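Local coordinates for CofB (PDB 5AX6), which is a minor pilin of the CFA/III type IVb pilus of enterotoxigenic Escherichia coli and probably takes part in pilus assembly, at residues I9-L14 and S160-S165; S16-I21 and L223-D228. All blocks are in the same frame, centred on the assembly; numbering follows the deposited sequence.

Contact 1 of 2, residues I9-L14 and S160-S165; sequences IVSNAL and SNYVSS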
loop_
_atom_site.group_PDB
_atom_site.type_symbol
_atom_site.label_atom_id
_atom_site.label_comp_id
_atom_site.label_asym_id
_atom_site.label_seq_id
_atom_site.Cartn_x
_atom_site.Cartn_y
_atom_site.Cartn_z
ATOM N N ILE A 9 18.964 -15.181 30.792
ATOM C CA ILE A 9 18.888 -13.748 31.020
ATOM C C ILE A 9 20.251 -13.102 30.787
ATOM O O ILE A 9 20.337 -12.042 30.173
ATOM C CB ILE A 9 18.379 -13.431 32.440
ATOM C CG1 ILE A 9 16.881 -13.738 32.527
ATOM C CG2 ILE A 9 18.637 -11.970 32.790
ATOM C CD1 ILE A 9 16.321 -13.674 33.935
ATOM N N VAL A 10 21.307 -13.745 31.279
ATOM C CA VAL A 10 22.672 -13.306 30.998
ATOM C C VAL A 10 22.930 -13.296 29.490
ATOM O O VAL A 10 23.443 -12.314 28.940
ATOM C CB VAL A 10 23.703 -14.218 31.684
ATOM C CG1 VAL A 10 25.115 -13.891 31.209
ATOM C CG2 VAL A 10 23.593 -14.094 33.203
ATOM N N SER A 11 22.561 -14.389 28.825
ATOM C CA SER A 11 22.780 -14.515 27.385
ATOM C C SER A 11 22.023 -13.455 26.590
ATOM O O SER A 11 22.547 -12.918 25.617
ATOM C CB SER A 11 22.387 -15.918 26.906
ATOM O OG SER A 11 23.252 -16.886 27.478
ATOM N N ASN A 12 20.790 -13.155 26.987
ATOM C CA ASN A 12 20.045 -12.100 26.312
ATOM C C ASN A 12 20.744 -10.747 26.423
ATOM O O ASN A 12 20.756 -9.968 25.465
ATOM C CB ASN A 12 18.620 -11.978 26.863
ATOM C CG ASN A 12 17.725 -13.124 26.442
ATOM O OD1 ASN A 12 18.024 -13.851 25.492
ATOM N ND2 ASN A 12 16.611 -13.287 27.146
ATOM N N ALA A 13 21.308 -10.463 27.587
ATOM C CA ALA A 13 21.993 -9.191 27.795
ATOM C C ALA A 13 23.313 -9.150 27.009
ATOM O O ALA A 13 23.662 -8.130 26.406
ATOM C CB ALA A 13 22.247 -8.963 29.272
ATOM N N LEU A 14 24.043 -10.257 27.032
ATOM C CA LEU A 14 25.274 -10.371 26.253
ATOM C C LEU A 14 25.011 -10.155 24.758
ATOM O O LEU A 14 25.723 -9.392 24.095
ATOM C CB LEU A 14 25.925 -11.735 26.489
ATOM C CG LEU A 14 26.635 -11.880 27.837
ATOM C CD1 LEU A 14 26.980 -13.345 28.118
ATOM C CD2 LEU A 14 27.899 -11.002 27.894
ATOM N N SER A 160 29.354 -24.628 27.666
ATOM C CA SER A 160 28.553 -25.421 26.736
ATOM C C SER A 160 27.059 -25.225 26.973
ATOM O O SER A 160 26.262 -25.199 26.027
ATOM C CB SER A 160 28.903 -26.907 26.854
ATOM O OG SER A 160 27.908 -27.715 26.238
ATOM N N ASN A 161 26.681 -25.113 28.243
ATOM C CA ASN A 161 25.307 -24.787 28.596
ATOM C C ASN A 161 24.989 -23.390 28.084
ATOM O O ASN A 161 23.878 -23.108 27.626
ATOM C CB ASN A 161 25.096 -24.868 30.110
ATOM C CG ASN A 161 25.732 -26.103 30.727
ATOM O OD1 ASN A 161 25.831 -27.152 30.089
ATOM N ND2 ASN A 161 26.171 -25.982 31.976
ATOM N N TYR A 162 25.997 -22.524 28.149
ATOM C CA TYR A 162 25.845 -21.135 27.746
ATOM C C TYR A 162 25.781 -20.974 26.234
ATOM O O TYR A 162 25.110 -20.073 25.737
ATOM C CB TYR A 162 26.990 -20.295 28.312
ATOM C CG TYR A 162 26.629 -19.597 29.595
ATOM C CD1 TYR A 162 25.727 -18.541 29.596
ATOM C CD2 TYR A 162 27.188 -19.989 30.805
ATOM C CE1 TYR A 162 25.386 -17.892 30.769
ATOM C CE2 TYR A 162 26.855 -19.348 31.985
ATOM C CZ TYR A 162 25.951 -18.298 31.961
ATOM O OH TYR A 162 25.611 -17.652 33.126
ATOM N N VAL A 163 26.470 -21.840 25.500
ATOM C CA VAL A 163 26.457 -21.744 24.045
ATOM C C VAL A 163 25.042 -21.918 23.507
ATOM O O VAL A 163 24.620 -21.223 22.580
ATOM C CB VAL A 163 27.387 -22.780 23.393
ATOM C CG1 VAL A 163 27.098 -22.876 21.903
ATOM C CG2 VAL A 163 28.848 -22.410 23.632
ATOM N N SER A 164 24.298 -22.844 24.097
ATOM C CA SER A 164 22.925 -23.074 23.676
ATOM C C SER A 164 22.051 -21.851 23.960
ATOM O O SER A 164 21.233 -21.458 23.126
ATOM C CB SER A 164 22.351 -24.313 24.372
ATOM O OG SER A 164 21.095 -24.662 23.816
ATOM N N SER A 165 22.222 -21.238 25.127
ATOM C CA SER A 165 21.419 -20.061 25.437
ATOM C C SER A 165 21.906 -18.840 24.641
ATOM O O SER A 165 21.102 -17.987 24.274
ATOM C CB SER A 165 21.414 -19.772 26.945
ATOM O OG SER A 165 22.688 -19.401 27.424
#
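Ser-11 and Ser-165 are brought together by unlike first torsions: in Ser-11 the hydroxyl stands anti to the carbonyl carbon (chi1 -65°), whereas in Ser-165 it sits between the backbone nitrogen and the carbonyl carbon (chi1 66°). The two oxygens thereby come to 2.6 Å, Ser-11 OG to Ser-165 OG, a hydrogen bond in which either hydroxyl may be the donor. Both serines are buried, and each oxygen also has a backbone neighbour in its own helix. Ser-11 OG is bonded to the carbonyl of Arg-7, and Ser-165 OG lies 3.0 Å from the carbonyl O of Tyr-162, though the proton may go to Ser-11 OG instead, so this second bond remains uncertain.

This is a helix crossing inside the pilin domain, where helix 161-171 packs on the amino-terminal helix 4-25. The short segment axes approach to 9.5 Å and their directions differ by 57°. Gln-8 reinforces the crossing, since its NE2 bonds the carbonyl of Ser-165 as well as OD1 of Asn-12.

Beside the serines, Tyr-162 turns the edge of its ring to Ser-11, whose OG lies near the ring plane, 3.7 Å from Tyr-162 CD1. Val-10 crosses this side chain at about a right angle, and its CG1 comes obliquely to Tyr-162 CE1 at 4.0 Å. Beyond the ring, Tyr-162 OH lies 4.1 Å from Val-10 CG2. With an alanine here the ring and its hydroxyl are gone, which would probably open a gap beside Val-10 and leave the flank of the Ser-11 hydroxyl less closely packed. The Tyr-162 side chain also touches Leu-121 of strand 121-130 and Arg-6 and Arg-7 of helix 4-25.

Contact 2 of 2, residues S16-I21 and L223-D228; sequences SEIAGI and LRLSID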
loop_
_atom_site.group_PDB
_atom_site.type_symbol
_atom_site.label_atom_id
_atom_site.label_comp_id
_atom_site.label_asym_id
_atom_site.label_seq_id
_atom_site.Cartn_x
_atom_site.Cartn_y
_atom_site.Cartn_z
ATOM N N SER A 16 22.508 -8.596 23.409
ATOM C CA SER A 16 22.091 -7.221 23.157
ATOM C C SER A 16 23.295 -6.301 23.012
ATOM O O SER A 16 23.310 -5.433 22.132
ATOM C CB SER A 16 21.187 -6.696 24.267
ATOM O OG SER A 16 20.715 -5.406 23.920
ATOM N N GLU A 17 24.289 -6.487 23.874
ATOM C CA GLU A 17 25.527 -5.719 23.814
ATOM C C GLU A 17 26.223 -5.983 22.483
ATOM O O GLU A 17 26.610 -5.061 21.768
ATOM C CB GLU A 17 26.461 -6.089 24.976
ATOM C CG GLU A 17 25.948 -5.742 26.372
ATOM C CD GLU A 17 26.159 -4.279 26.743
ATOM O OE1 GLU A 17 27.243 -3.941 27.281
ATOM O OE2 GLU A 17 25.236 -3.466 26.508
ATOM N N ILE A 18 26.381 -7.262 22.172
ATOM C CA ILE A 18 27.041 -7.693 20.938
ATOM C C ILE A 18 26.349 -7.117 19.701
ATOM O O ILE A 18 27.003 -6.523 18.847
ATOM C CB ILE A 18 27.092 -9.234 20.879
ATOM C CG1 ILE A 18 28.161 -9.752 21.856
ATOM C CG2 ILE A 18 27.350 -9.725 19.466
ATOM C CD1 ILE A 18 28.039 -11.242 22.149
ATOM N N ALA A 19 25.027 -7.252 19.621
ATOM C CA ALA A 19 24.296 -6.779 18.446
ATOM C C ALA A 19 24.443 -5.271 18.272
ATOM O O ALA A 19 24.548 -4.768 17.149
ATOM C CB ALA A 19 22.808 -7.150 18.544
ATOM N N GLY A 20 24.432 -4.547 19.385
ATOM C CA GLY A 20 24.572 -3.102 19.333
ATOM C C GLY A 20 25.937 -2.650 18.853
ATOM O O GLY A 20 26.045 -1.731 18.031
ATOM N N ILE A 21 26.992 -3.295 19.351
ATOM C CA ILE A 21 28.333 -2.945 18.919
ATOM C C ILE A 21 28.463 -3.264 17.418
ATOM O O ILE A 21 29.004 -2.489 16.649
ATOM C CB ILE A 21 29.414 -3.707 19.714
ATOM C CG1 ILE A 21 29.430 -3.272 21.187
ATOM C CG2 ILE A 21 30.772 -3.491 19.094
ATOM C CD1 ILE A 21 29.882 -1.836 21.380
ATOM N N LEU A 223 35.214 -18.002 25.869
ATOM C CA LEU A 223 34.741 -18.267 24.520
ATOM C C LEU A 223 34.946 -17.030 23.674
ATOM O O LEU A 223 34.675 -15.914 24.122
ATOM C CB LEU A 223 33.258 -18.647 24.504
ATOM C CG LEU A 223 32.831 -19.949 25.182
ATOM C CD1 LEU A 223 31.307 -19.980 25.271
ATOM C CD2 LEU A 223 33.358 -21.150 24.412
ATOM N N ARG A 224 35.419 -17.224 22.453
ATOM C CA ARG A 224 35.461 -16.127 21.504
ATOM C C ARG A 224 34.297 -16.278 20.535
ATOM O O ARG A 224 34.198 -17.280 19.824
ATOM C CB ARG A 224 36.795 -16.105 20.753
ATOM C CG ARG A 224 36.940 -14.900 19.831
ATOM C CD ARG A 224 38.201 -14.978 19.002
ATOM N NE ARG A 224 38.170 -16.077 18.041
ATOM C CZ ARG A 224 39.141 -16.308 17.162
ATOM N NH1 ARG A 224 40.205 -15.516 17.138
ATOM N NH2 ARG A 224 39.055 -17.331 16.322
ATOM N N LEU A 225 33.396 -15.297 20.530
ATOM C CA LEU A 225 32.275 -15.307 19.605
ATOM C C LEU A 225 32.582 -14.370 18.452
ATOM O O LEU A 225 32.863 -13.189 18.682
ATOM C CB LEU A 225 30.977 -14.866 20.294
ATOM C CG LEU A 225 30.557 -15.555 21.590
ATOM C CD1 LEU A 225 29.295 -14.891 22.144
ATOM C CD2 LEU A 225 30.303 -17.027 21.328
ATOM N N SER A 226 32.535 -14.885 17.222
ATOM C CA SER A 226 32.844 -14.081 16.038
ATOM C C SER A 226 31.575 -13.709 15.289
ATOM O O SER A 226 30.762 -14.579 14.989
ATOM C CB SER A 226 33.779 -14.835 15.084
ATOM O OG SER A 226 35.010 -15.140 15.711
ATOM N N ILE A 227 31.426 -12.425 14.983
ATOM C CA ILE A 227 30.281 -11.944 14.205
ATOM C C ILE A 227 30.748 -11.298 12.911
ATOM O O ILE A 227 31.680 -10.491 12.914
ATOM C CB ILE A 227 29.445 -10.905 14.971
ATOM C CG1 ILE A 227 29.203 -11.343 16.417
ATOM C CG2 ILE A 227 28.153 -10.598 14.197
ATOM C CD1 ILE A 227 28.150 -12.421 16.581
ATOM N N ASP A 228 30.101 -11.649 11.805
ATOM C CA ASP A 228 30.340 -10.986 10.524
ATOM C C ASP A 228 29.422 -9.773 10.437
ATOM O O ASP A 228 28.220 -9.941 10.278
ATOM C CB ASP A 228 30.062 -11.964 9.363
ATOM C CG ASP A 228 30.290 -11.351 7.988
ATOM O OD1 ASP A 228 30.553 -10.129 7.882
ATOM O OD2 ASP A 228 30.187 -12.110 6.996
#
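Ile-18 reaches from helix 4-25 to two residues of strand 220-227 at once, one with each branch of its side chain. The longer branch ends at CD1, which meets Leu-225 CD1 at 3.9 Å, methyl against methyl, the two side chains crossing at about a right angle. With chi1 at -75°, CG1 stands anti to the carbonyl carbon and CG2, the shorter branch, anti to the backbone nitrogen, from where it points to Ile-227 instead. There Ile-18 CG2 touches Ile-227 CG1, also at 3.9 Å, and Ile-227 CD1 lies 4.0 Å from the same Ile-18 CG2, the pair meeting at a slant. All three residues are buried, and Phe-144 of the adjoining strand 139-148 packs on Ile-18 as well.

Away from these methyl contacts the two segments part. Even the nearest pair of CA atoms, those of Ile-18 and Ile-227, is 8.6 Å apart; no hydrogen bond joins the segments, and they bury just 113 Å² between them. Ala-19 turns away from the strand and packs on His-173, and Ser-16 and Asp-228 are partly exposed. Between the residues that meet the helix, the strand sends Arg-224 and Ser-226 to its other face: there Ser-226 OG bonds Asp-143, while Arg-224 makes a cation-pi contact with Tyr-181 and its NH2 bonds the carbonyl of Leu-63. An amino-terminal helix packed on one face of an antiparallel sheet is the arrangement of the type IV pilin fold.

Contacts 1 and 2 show how one helix can serve two kinds of partner in succession. Both use helix 4-25 within the pilin domain, contact 1 at residues 9-14 and contact 2 further on at 16-21, and their centres are about 12 Å apart. The partners follow in the same order, helix 161-171 before strand 220-227, so the segments alternate along the chain. The partners also touch each other, Val-163 CG2 lying 3.8 Å from Leu-223 CD1, so helix 4-25, helix 161-171 and strand 220-227 all touch one another. The amino-terminal helix is thus tied to parts of the chain about 150 and 200 residues later; no other chain of the trimer touches these segments.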